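Local coordinates for protein arsenate Reductase (Corynebacterium glutamicum, PDB 3T38) that reduces arsenate to arsenite in a thioredoxin-dependent reaction, as part of the bacterium's resistance to arsenic, on a low molecular weight tyrosine phosphatase fold, at residues 66-72 with 147-153; 114-120 with 143-147; 81-87 with 154-160; 14-18 with 34-39. The contacts are given in a common frame with arbitrary orientation. Residues are numbered along the deposited sequence.

Interaction 1: 66-72 with 147-153; sequences RLHALAV and TDDVIRA. With D1D ((4S,5S)-1,2-dithiane-4,5-diol), chain C.
At the pocket that holds the dithiane diol D1D, an N-terminal helix meets a short helix of the phosphatase domain, and the contact shows how a buried ion pair can head an otherwise apolar helix junction. Residues 66-72 are helical throughout. Thr-147 is extended and leads into a short helix through the residues that follow. The two axes approach to 7.7 Å and cross at 41°, with Ala-69 CA 5.1 Å from Ala-153 CA and Leu-70 CA 5.1 Å from Asp-149 CA. Small side chains permit this closeness: Ala-69 CB lies 3.7 Å from both Val-150 CG1 and Ala-153 CB, and Val-72 CB is 4.3 Å from Ala-153 CB. At the pocket end Arg-66 (m, t, p) swings its guanidinium inward, so that NE makes a salt bridge of 3.0 Å to Asp-149 OD2 while Ser-41 binds its NH1. Asp-149 accepts a 2.6 Å hydrogen bond from Thr-147 OG1 at its OD1, and the Tyr-37 hydroxyl meets OD2. Arg-66 NH2 stands 3.3 Å from D1D S4. Glu-40 of the second subunit accepts hydrogen bonds from Asp-148 N and Asp-149 N. The arrangement is a helix-helix junction joining the N-terminal helices to the phosphatase-like part, beside a ligand pocket close to the second subunit.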
# COMPACT_ATOMS: atom_id res chain seq x y z
N ARG A 66 11.73 -4.26 -3.32
CA ARG A 66 10.53 -5.09 -3.55
C ARG A 66 10.65 -6.04 -4.76
O ARG A 66 10.35 -7.23 -4.68
CB ARG A 66 9.29 -4.22 -3.66
CG ARG A 66 8.78 -3.71 -2.32
CD ARG A 66 7.65 -2.75 -2.55
NE ARG A 66 6.45 -3.53 -2.88
CZ ARG A 66 5.33 -3.03 -3.36
NH1 ARG A 66 5.24 -1.74 -3.69
NH2 ARG A 66 4.29 -3.84 -3.55
N LEU A 67 11.16 -5.52 -5.85
CA LEU A 67 11.40 -6.37 -7.03
C LEU A 67 12.38 -7.48 -6.74
O LEU A 67 12.15 -8.55 -7.17
CB LEU A 67 11.86 -5.55 -8.23
CG LEU A 67 10.75 -4.68 -8.82
CD1 LEU A 67 11.36 -3.53 -9.69
CD2 LEU A 67 9.80 -5.56 -9.65
N HIS A 68 13.44 -7.21 -5.97
CA HIS A 68 14.41 -8.25 -5.56
C HIS A 68 13.71 -9.28 -4.68
O HIS A 68 13.82 -10.46 -4.95
CB HIS A 68 15.63 -7.65 -4.86
CG HIS A 68 16.68 -8.68 -4.49
ND1 HIS A 68 17.61 -9.15 -5.40
CD2 HIS A 68 16.93 -9.33 -3.32
CE1 HIS A 68 18.38 -10.05 -4.81
NE2 HIS A 68 17.99 -10.18 -3.55
N ALA A 69 12.97 -8.84 -3.66
CA ALA A 69 12.16 -9.76 -2.89
C ALA A 69 11.30 -10.64 -3.81
O ALA A 69 11.33 -11.86 -3.68
CB ALA A 69 11.29 -9.03 -1.87
N LEU A 70 10.59 -10.06 -4.77
CA LEU A 70 9.76 -10.87 -5.67
C LEU A 70 10.55 -11.87 -6.53
O LEU A 70 10.11 -12.99 -6.75
CB LEU A 70 8.90 -9.98 -6.56
CG LEU A 70 7.81 -10.62 -7.45
CD1 LEU A 70 6.76 -11.37 -6.57
CD2 LEU A 70 7.12 -9.55 -8.29
N ALA A 71 11.71 -11.44 -7.03
CA ALA A 71 12.64 -12.31 -7.76
C ALA A 71 13.01 -13.53 -6.91
O ALA A 71 13.08 -14.65 -7.41
CB ALA A 71 13.90 -11.50 -8.09
N VAL A 72 13.26 -13.28 -5.63
CA VAL A 72 13.66 -14.34 -4.69
C VAL A 72 12.46 -15.27 -4.44
O VAL A 72 12.55 -16.47 -4.62
CB VAL A 72 14.22 -13.75 -3.38
CG1 VAL A 72 14.41 -14.84 -2.30
CG2 VAL A 72 15.56 -13.07 -3.65
N THR A 147 4.12 -5.27 2.43
CA THR A 147 3.66 -5.65 1.08
C THR A 147 3.88 -7.17 0.96
O THR A 147 4.61 -7.78 1.71
CB THR A 147 4.45 -4.93 -0.02
OG1 THR A 147 5.84 -5.20 0.16
CG2 THR A 147 4.19 -3.36 -0.04
N ASP A 148 3.17 -7.78 0.04
CA ASP A 148 3.13 -9.23 -0.06
C ASP A 148 4.43 -9.75 -0.61
O ASP A 148 4.89 -10.78 -0.15
CB ASP A 148 1.99 -9.64 -1.04
CG ASP A 148 1.72 -11.14 -1.01
OD1 ASP A 148 1.22 -11.62 0.04
OD2 ASP A 148 1.96 -11.79 -2.05
N ASP A 149 5.05 -9.07 -1.58
CA ASP A 149 6.27 -9.61 -2.18
C ASP A 149 7.32 -9.94 -1.08
O ASP A 149 7.95 -10.98 -1.13
CB ASP A 149 6.88 -8.66 -3.20
CG ASP A 149 6.73 -7.21 -2.82
OD1 ASP A 149 6.79 -6.83 -1.59
OD2 ASP A 149 6.41 -6.44 -3.73
N VAL A 150 7.49 -9.05 -0.09
CA VAL A 150 8.51 -9.28 0.93
C VAL A 150 8.18 -10.38 1.93
O VAL A 150 9.11 -10.95 2.51
CB VAL A 150 9.01 -7.98 1.63
CG1 VAL A 150 9.44 -6.97 0.52
CG2 VAL A 150 7.93 -7.38 2.53
N ILE A 151 6.89 -10.68 2.10
CA ILE A 151 6.51 -11.79 2.89
C ILE A 151 6.87 -13.05 2.15
O ILE A 151 7.50 -13.94 2.71
CB ILE A 151 5.01 -11.77 3.26
CG1 ILE A 151 4.64 -10.51 4.10
CG2 ILE A 151 4.65 -13.04 4.06
CD1 ILE A 151 3.04 -10.23 4.07
N ARG A 152 6.53 -13.11 0.87
CA ARG A 152 6.80 -14.32 0.04
C ARG A 152 8.29 -14.65 -0.04
O ARG A 152 8.71 -15.83 -0.10
CB ARG A 152 6.26 -14.14 -1.35
CG ARG A 152 4.74 -14.16 -1.45
CD ARG A 152 4.29 -14.17 -2.91
NE ARG A 152 2.84 -14.17 -3.10
CZ ARG A 152 2.15 -15.22 -3.54
NH1 ARG A 152 2.76 -16.38 -3.81
NH2 ARG A 152 0.84 -15.13 -3.67
N ALA A 153 9.11 -13.59 -0.05
CA ALA A 153 10.55 -13.82 -0.19
C ALA A 153 11.09 -14.36 1.15
O ALA A 153 12.11 -14.96 1.15
CB ALA A 153 11.24 -12.50 -0.57
S1 D1D C . 0.17 -3.00 -6.52
C1 D1D C . -0.11 -3.71 -8.18
C2 D1D C . 0.97 -4.68 -8.45
O2 D1D C . 0.88 -5.03 -9.78
C3 D1D C . 2.28 -3.94 -8.47
O3 D1D C . 2.97 -4.59 -9.43
C4 D1D C . 3.13 -3.98 -7.23
S4 D1D C . 2.40 -2.83 -6.02

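Interaction 2: 114-120 with 143-147; sequences SAGSLPA and PKPLT
Lys-144 buries the most surface here, followed by Ala-115 and Pro-143. Its extended backbone (phi/psi -153/151) sets Lys-144 O 2.9 Å from Gly-116 N, a hydrogen bond answered by Leu-146 N to Gly-116 O at 2.7 Å. Gly-116 and Pro-145 thus form a single beta bridge, CA to CA 4.8 Å. The Lys-144 side chain leaves away from 114-120 but curls back (p, t, p, p) until NZ is 3.3 Å from Ser-114 O; Phe-142 O is its stronger partner, and a water accepts from Ser-114 N at 2.8 Å. The bridge pairs the end of strand 111-116, an outermost strand of the chain's parallel sheet in the low molecular weight phosphatase fold, with the loop that leads into helix 148-153. Ala-115 fits under that loop, its CA 3.4 Å from Lys-144 O in a CA-H...O contact and its CB 3.9 Å from Leu-146 CD1. Pro-143 extends the contact past the strand end, where Pro-119 CB lies 4.0 Å from Pro-143 CB, Pro-119 CG 4.0 Å from Pro-145 CB, and Ala-120 O 3.3 Å from Pro-143 CB.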
# COMPACT_ATOMS: atom_id res chain seq x y z
N SER A 114 12.21 -4.65 6.88
CA SER A 114 11.14 -4.31 7.84
C SER A 114 9.92 -3.63 7.20
O SER A 114 10.00 -3.18 6.07
CB SER A 114 11.69 -3.42 8.96
OG SER A 114 12.31 -2.22 8.47
N ALA A 115 8.79 -3.54 7.93
CA ALA A 115 7.63 -2.89 7.37
C ALA A 115 6.65 -2.65 8.47
O ALA A 115 6.83 -3.18 9.57
CB ALA A 115 7.01 -3.74 6.17
N GLY A 116 5.63 -1.84 8.15
CA GLY A 116 4.63 -1.45 9.12
C GLY A 116 3.25 -1.70 8.56
O GLY A 116 3.07 -1.76 7.33
N SER A 117 2.29 -1.95 9.46
CA SER A 117 0.89 -1.93 9.09
C SER A 117 0.43 -0.46 8.87
O SER A 117 -0.45 -0.19 8.05
CB SER A 117 0.03 -2.65 10.15
OG SER A 117 0.08 -1.99 11.40
N LEU A 118 0.95 0.46 9.67
CA LEU A 118 0.48 1.85 9.59
C LEU A 118 1.70 2.80 9.69
O LEU A 118 1.94 3.46 10.74
CB LEU A 118 -0.51 2.13 10.73
CG LEU A 118 -1.73 1.22 10.94
CD1 LEU A 118 -2.51 1.56 12.34
CD2 LEU A 118 -2.75 1.20 9.73
N PRO A 119 2.50 2.84 8.63
CA PRO A 119 3.78 3.57 8.73
C PRO A 119 3.67 4.98 9.26
O PRO A 119 2.83 5.74 8.85
CB PRO A 119 4.27 3.61 7.27
CG PRO A 119 3.64 2.37 6.62
CD PRO A 119 2.26 2.25 7.29
N ALA A 120 4.59 5.38 10.12
CA ALA A 120 4.81 6.78 10.41
C ALA A 120 5.50 7.45 9.20
O ALA A 120 5.79 6.80 8.18
CB ALA A 120 5.68 6.93 11.67
N PRO A 143 10.20 4.42 7.14
CA PRO A 143 9.02 3.55 7.39
C PRO A 143 8.33 3.24 6.09
O PRO A 143 8.29 4.09 5.21
CB PRO A 143 8.10 4.42 8.25
CG PRO A 143 9.01 5.59 8.73
CD PRO A 143 9.97 5.79 7.60
N LYS A 144 7.77 2.04 5.97
CA LYS A 144 7.16 1.64 4.66
C LYS A 144 6.08 0.65 4.99
O LYS A 144 6.22 -0.09 5.96
CB LYS A 144 8.20 1.02 3.75
CG LYS A 144 8.91 -0.30 4.27
CD LYS A 144 10.32 -0.54 3.59
CE LYS A 144 11.48 0.20 4.36
NZ LYS A 144 11.38 -0.20 5.82
N PRO A 145 5.03 0.58 4.16
CA PRO A 145 4.01 -0.43 4.49
C PRO A 145 4.42 -1.84 4.16
O PRO A 145 5.13 -2.11 3.16
CB PRO A 145 2.83 -0.07 3.59
CG PRO A 145 3.48 0.50 2.28
CD PRO A 145 4.85 1.15 2.79
N LEU A 146 3.88 -2.78 4.94
CA LEU A 146 3.92 -4.19 4.59
C LEU A 146 3.40 -4.47 3.18
O LEU A 146 2.34 -4.01 2.80
CB LEU A 146 3.09 -4.98 5.59
CG LEU A 146 3.22 -6.49 5.49
CD1 LEU A 146 4.76 -6.93 5.66
CD2 LEU A 146 2.25 -7.00 6.61
N THR A 147 4.12 -5.27 2.43
CA THR A 147 3.66 -5.65 1.08
C THR A 147 3.88 -7.17 0.96
O THR A 147 4.61 -7.78 1.71
CB THR A 147 4.45 -4.93 -0.02
OG1 THR A 147 5.84 -5.20 0.16
CG2 THR A 147 4.19 -3.36 -0.04
O HOH W 1 13.13 -2.79 4.99

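Interaction 3: 81-87 with 154-160; sequences VPQVLFI and SDYVITM
Gln-83 O receives two backbone amides at once, Asp-155 N at 2.7 Å and Tyr-156 N at 3.2 Å, while the Asp-155 side chain replies through OD2 to Gln-83 N at 3.0 Å. From this doubled start strands 83-87 and 156-159 run parallel, 14° apart and 4.7 Å between axes. Val-84 pairs with Tyr-156, Leu-85 with Val-157, Phe-86 with Ile-158 and Ile-87 with Thr-159. Leu-85 N bonds Tyr-156 O (2.9 Å), Ile-158 N bonds Leu-85 O (2.7 Å), Ile-87 N bonds Ile-158 O (2.9 Å) and Met-160 N bonds Ile-87 O (2.8 Å). On one face, beneath helices 94-106 and 190-211, Val-84 CG1 reaches Ile-158 CD1 at 3.7 Å and Phe-86 CD2 meets Ile-158 CB at 3.6 Å; selenomethionine Met-160 adds a Met-aromatic contact, SE 5.3 Å from the Phe-86 ring centroid. On the face of Leu-85 and Ile-87, Val-157 CG1 lies 3.8 Å from Ile-87 CD1. Such central parallel pairing, with helices packed against the sheet, typifies the Rossmann-like alpha/beta fold of low molecular weight tyrosine phosphatases.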
# COMPACT_ATOMS: atom_id res chain seq x y z
N VAL A 81 20.87 -15.88 0.36
CA VAL A 81 21.08 -15.97 1.80
C VAL A 81 19.68 -16.00 2.44
O VAL A 81 18.70 -15.65 1.79
CB VAL A 81 21.95 -14.75 2.26
CG1 VAL A 81 23.40 -14.86 1.67
CG2 VAL A 81 21.32 -13.43 1.81
N PRO A 82 19.57 -16.45 3.70
CA PRO A 82 18.30 -16.32 4.44
C PRO A 82 17.75 -14.91 4.39
O PRO A 82 18.51 -13.95 4.43
CB PRO A 82 18.69 -16.65 5.89
CG PRO A 82 19.91 -17.56 5.73
CD PRO A 82 20.64 -17.07 4.50
N GLN A 83 16.44 -14.82 4.31
CA GLN A 83 15.70 -13.57 4.14
C GLN A 83 14.82 -13.41 5.37
O GLN A 83 14.00 -14.27 5.68
CB GLN A 83 14.85 -13.68 2.91
CG GLN A 83 15.60 -14.29 1.62
CD GLN A 83 16.26 -13.19 0.78
OE1 GLN A 83 15.63 -12.19 0.44
NE2 GLN A 83 17.52 -13.36 0.47
N VAL A 84 14.97 -12.31 6.10
CA VAL A 84 14.21 -12.11 7.34
C VAL A 84 13.42 -10.82 7.26
O VAL A 84 13.90 -9.81 6.70
CB VAL A 84 15.18 -12.04 8.49
CG1 VAL A 84 14.47 -11.79 9.82
CG2 VAL A 84 16.07 -13.31 8.53
N LEU A 85 12.18 -10.84 7.80
CA LEU A 85 11.33 -9.72 7.80
C LEU A 85 10.81 -9.41 9.23
O LEU A 85 10.28 -10.30 9.90
CB LEU A 85 10.15 -9.99 6.86
CG LEU A 85 9.04 -8.91 6.98
CD1 LEU A 85 9.40 -7.56 6.35
CD2 LEU A 85 7.72 -9.35 6.46
N PHE A 86 10.93 -8.15 9.66
CA PHE A 86 10.33 -7.70 10.95
C PHE A 86 9.16 -6.76 10.65
O PHE A 86 9.26 -5.95 9.72
CB PHE A 86 11.35 -6.99 11.85
CG PHE A 86 12.54 -7.86 12.19
CD1 PHE A 86 13.67 -7.90 11.32
CD2 PHE A 86 12.51 -8.70 13.31
CE1 PHE A 86 14.78 -8.73 11.63
CE2 PHE A 86 13.63 -9.55 13.62
CZ PHE A 86 14.74 -9.58 12.78
N ILE A 87 8.09 -6.87 11.45
CA ILE A 87 6.85 -6.15 11.18
C ILE A 87 6.35 -5.63 12.53
O ILE A 87 6.24 -6.42 13.43
CB ILE A 87 5.74 -7.13 10.60
CG1 ILE A 87 6.23 -7.80 9.28
CG2 ILE A 87 4.40 -6.36 10.29
CD1 ILE A 87 5.28 -8.76 8.73
N SER A 154 10.44 -14.05 2.29
CA SER A 154 11.07 -14.18 3.58
C SER A 154 11.15 -15.68 4.03
O SER A 154 10.22 -16.45 3.77
CB SER A 154 10.31 -13.32 4.60
OG SER A 154 10.50 -11.94 4.31
N ASP A 155 12.26 -16.08 4.64
CA ASP A 155 12.36 -17.40 5.33
C ASP A 155 11.90 -17.29 6.81
O ASP A 155 11.48 -18.26 7.39
CB ASP A 155 13.79 -17.96 5.29
CG ASP A 155 14.31 -18.13 3.87
OD1 ASP A 155 13.86 -19.07 3.19
OD2 ASP A 155 15.12 -17.30 3.40
N TYR A 156 12.02 -16.10 7.41
CA TYR A 156 11.60 -15.82 8.79
C TYR A 156 10.73 -14.57 8.76
O TYR A 156 11.13 -13.57 8.16
CB TYR A 156 12.80 -15.52 9.70
CG TYR A 156 13.71 -16.69 9.95
CD1 TYR A 156 14.61 -17.11 8.97
CD2 TYR A 156 13.63 -17.42 11.16
CE1 TYR A 156 15.44 -18.21 9.16
CE2 TYR A 156 14.50 -18.56 11.39
CZ TYR A 156 15.39 -18.95 10.36
OH TYR A 156 16.25 -20.02 10.51
N VAL A 157 9.58 -14.59 9.43
CA VAL A 157 8.74 -13.40 9.49
C VAL A 157 8.49 -13.17 10.94
O VAL A 157 7.91 -14.05 11.59
CB VAL A 157 7.35 -13.60 8.77
CG1 VAL A 157 6.42 -12.42 9.04
CG2 VAL A 157 7.50 -13.87 7.24
N ILE A 158 8.92 -12.03 11.46
CA ILE A 158 8.84 -11.76 12.91
C ILE A 158 7.93 -10.59 13.14
O ILE A 158 8.16 -9.51 12.70
CB ILE A 158 10.22 -11.50 13.62
CG1 ILE A 158 11.15 -12.71 13.52
CG2 ILE A 158 10.07 -11.21 15.09
CD1 ILE A 158 11.86 -12.83 12.20
N THR A 159 6.93 -10.87 13.93
CA THR A 159 5.83 -10.01 14.25
C THR A 159 6.04 -9.33 15.61
O THR A 159 6.47 -9.97 16.55
CB THR A 159 4.56 -10.94 14.24
OG1 THR A 159 3.87 -10.68 13.00
CG2 THR A 159 3.70 -10.79 15.42
N MSE A 160 5.79 -8.02 15.69
CA MSE A 160 6.08 -7.24 16.90
C MSE A 160 4.91 -6.27 17.27
O MSE A 160 5.11 -5.05 17.43
CB MSE A 160 7.41 -6.49 16.71
CG MSE A 160 8.43 -7.30 15.92
SE MSE A 160 10.17 -6.39 15.77
CE MSE A 160 10.69 -6.29 17.66
O HOH W 2 12.63 -10.48 4.20

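Interaction 4: 14-18 with 34-39; sequences LNRIA and INRYIF. With D1D ((4S,5S)-1,2-dithiane-4,5-diol), chain C.
Both segments are helical from end to end and run roughly antiparallel: the N-to-C directions of 14-18 and 34-39 differ by 141°, and their axes come no closer than 9.3 Å. The approach is tightest at one end, where Ala-18 CA lies 5.2 Å from Asn-35 CA, and widens to 6.8 Å between Leu-14 CA and Phe-39 CA. Larger side chains fill the wider end. Phe-39 (m, chi2 92°) brings CE2 within 3.5 Å of Leu-14 CB, and its ring edge faces the amide of Asn-15, OD1 lying 3.0 Å from CZ. Ile-38, with chi1 t, reaches across so that CD1 is 3.6 Å from Leu-14 CB and 4.1 Å from Ile-17 CB. At the close end the small Ala-18 points toward helix 31-49, its CB 3.5 Å from Ile-38 CG2 and 3.2 Å from Asn-35 OD1. Elsewhere on helix 31-49, the Tyr-37 ring lies against D1D, with CD2 3.3 Å from O3, and Arg-36 forms a salt bridge with Asp-148 of the second subunit. The contact is thus antiparallel helix packing within the N-terminal helical domain, backing a ligand pocket close to the second subunit.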
# COMPACT_ATOMS: atom_id res chain seq x y z
N LEU A 14 9.77 9.70 -12.11
CA LEU A 14 9.24 8.33 -11.95
C LEU A 14 9.19 7.60 -13.31
O LEU A 14 9.53 6.42 -13.42
CB LEU A 14 7.87 8.33 -11.20
CG LEU A 14 7.81 8.91 -9.76
CD1 LEU A 14 6.37 9.05 -9.19
CD2 LEU A 14 8.67 8.09 -8.74
N ASN A 15 8.77 8.29 -14.37
CA ASN A 15 8.79 7.67 -15.68
C ASN A 15 10.21 7.22 -16.07
O ASN A 15 10.37 6.12 -16.62
CB ASN A 15 8.27 8.61 -16.78
CG ASN A 15 6.79 8.78 -16.76
OD1 ASN A 15 6.05 7.87 -16.35
ND2 ASN A 15 6.33 9.93 -17.21
N ARG A 16 11.21 8.05 -15.76
CA ARG A 16 12.61 7.74 -16.10
C ARG A 16 13.14 6.49 -15.38
O ARG A 16 13.72 5.62 -16.00
CB ARG A 16 13.55 8.93 -15.96
CG ARG A 16 14.99 8.63 -16.40
CD ARG A 16 16.03 9.67 -15.88
NE ARG A 16 15.82 9.97 -14.46
CZ ARG A 16 16.18 9.15 -13.47
NH1 ARG A 16 16.79 8.00 -13.75
NH2 ARG A 16 15.95 9.48 -12.20
N ILE A 17 12.87 6.42 -14.08
CA ILE A 17 13.13 5.26 -13.21
C ILE A 17 12.43 3.96 -13.66
O ILE A 17 13.04 2.88 -13.67
CB ILE A 17 12.78 5.61 -11.71
CG1 ILE A 17 13.67 6.75 -11.19
CG2 ILE A 17 12.97 4.40 -10.80
CD1 ILE A 17 13.03 7.47 -10.01
N ALA A 18 11.16 4.03 -14.05
CA ALA A 18 10.49 2.85 -14.60
C ALA A 18 11.14 2.33 -15.90
O ALA A 18 11.28 1.13 -16.08
CB ALA A 18 9.04 3.14 -14.83
N ILE A 34 6.76 -3.98 -13.61
CA ILE A 34 7.84 -3.07 -13.28
C ILE A 34 7.38 -1.62 -13.18
O ILE A 34 7.72 -0.94 -12.15
CB ILE A 34 9.02 -3.07 -14.29
CG1 ILE A 34 9.60 -4.48 -14.50
CG2 ILE A 34 10.12 -2.08 -13.81
CD1 ILE A 34 9.99 -5.14 -13.19
N ASN A 35 6.67 -1.13 -14.21
CA ASN A 35 6.08 0.19 -14.10
C ASN A 35 5.12 0.38 -12.90
O ASN A 35 5.21 1.40 -12.21
CB ASN A 35 5.52 0.66 -15.46
CG ASN A 35 6.65 0.79 -16.51
OD1 ASN A 35 7.83 0.51 -16.19
ND2 ASN A 35 6.31 1.16 -17.76
N ARG A 36 4.24 -0.58 -12.59
CA ARG A 36 3.39 -0.42 -11.39
C ARG A 36 4.20 -0.39 -10.14
O ARG A 36 3.85 0.29 -9.17
CB ARG A 36 2.38 -1.58 -11.23
CG ARG A 36 1.32 -1.59 -12.33
CD ARG A 36 0.35 -0.39 -12.12
NE ARG A 36 0.82 0.81 -12.76
CZ ARG A 36 0.54 2.06 -12.35
NH1 ARG A 36 -0.18 2.28 -11.26
NH2 ARG A 36 1.00 3.09 -13.04
N TYR A 37 5.28 -1.15 -10.13
CA TYR A 37 6.12 -1.22 -8.96
C TYR A 37 6.60 0.13 -8.53
O TYR A 37 6.49 0.52 -7.35
CB TYR A 37 7.29 -2.17 -9.13
CG TYR A 37 7.01 -3.43 -8.38
CD1 TYR A 37 7.48 -3.62 -7.07
CD2 TYR A 37 6.27 -4.45 -8.95
CE1 TYR A 37 7.18 -4.81 -6.35
CE2 TYR A 37 5.98 -5.65 -8.24
CZ TYR A 37 6.44 -5.81 -6.96
OH TYR A 37 6.12 -6.98 -6.29
N ILE A 38 7.09 0.88 -9.48
CA ILE A 38 7.58 2.19 -9.10
C ILE A 38 6.50 3.23 -8.75
O ILE A 38 6.65 3.97 -7.77
CB ILE A 38 8.59 2.67 -10.09
CG1 ILE A 38 8.93 4.11 -9.84
CG2 ILE A 38 8.07 2.45 -11.49
CD1 ILE A 38 8.83 4.90 -11.07
N PHE A 39 5.44 3.33 -9.54
CA PHE A 39 4.44 4.35 -9.26
C PHE A 39 3.60 3.98 -8.03
O PHE A 39 3.24 4.89 -7.26
CB PHE A 39 3.52 4.61 -10.44
CG PHE A 39 4.18 5.41 -11.56
CD1 PHE A 39 4.81 4.74 -12.62
CD2 PHE A 39 4.13 6.80 -11.56
CE1 PHE A 39 5.42 5.44 -13.66
CE2 PHE A 39 4.74 7.52 -12.62
CZ PHE A 39 5.40 6.84 -13.66
S1 D1D C . 0.17 -3.00 -6.52
C1 D1D C . -0.11 -3.71 -8.18
C2 D1D C . 0.97 -4.68 -8.45
O2 D1D C . 0.88 -5.03 -9.78
C3 D1D C . 2.28 -3.94 -8.47
O3 D1D C . 2.97 -4.59 -9.43
C4 D1D C . 3.13 -3.98 -7.23
S4 D1D C . 2.40 -2.83 -6.02

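Overall arrangement
Along the chain, interaction 4 closes first, within the N-terminal helices; interactions 1 and 3 then interlock, their segments alternating, and interaction 2 is nested inside both. Interactions 3 and 4 mark the extremes, with centres about 26 Å apart on opposite sides of the chain's centre. Interaction 1 bridges them: Asp-149 OD2 meets Tyr-37 OH of interaction 4 at 2.6 Å, whereas Ile-151 and Val-150 pack on Leu-85 of interaction 3. Strand 111-116 of interaction 2 lies beside strand 83-88 of interaction 3 in one parallel sheet, and interaction 2 shares Thr-147 with interaction 1. The helical domain is thereby joined to the phosphatase-like sheet, with interactions 1, 2 and 4 also touching the second subunit.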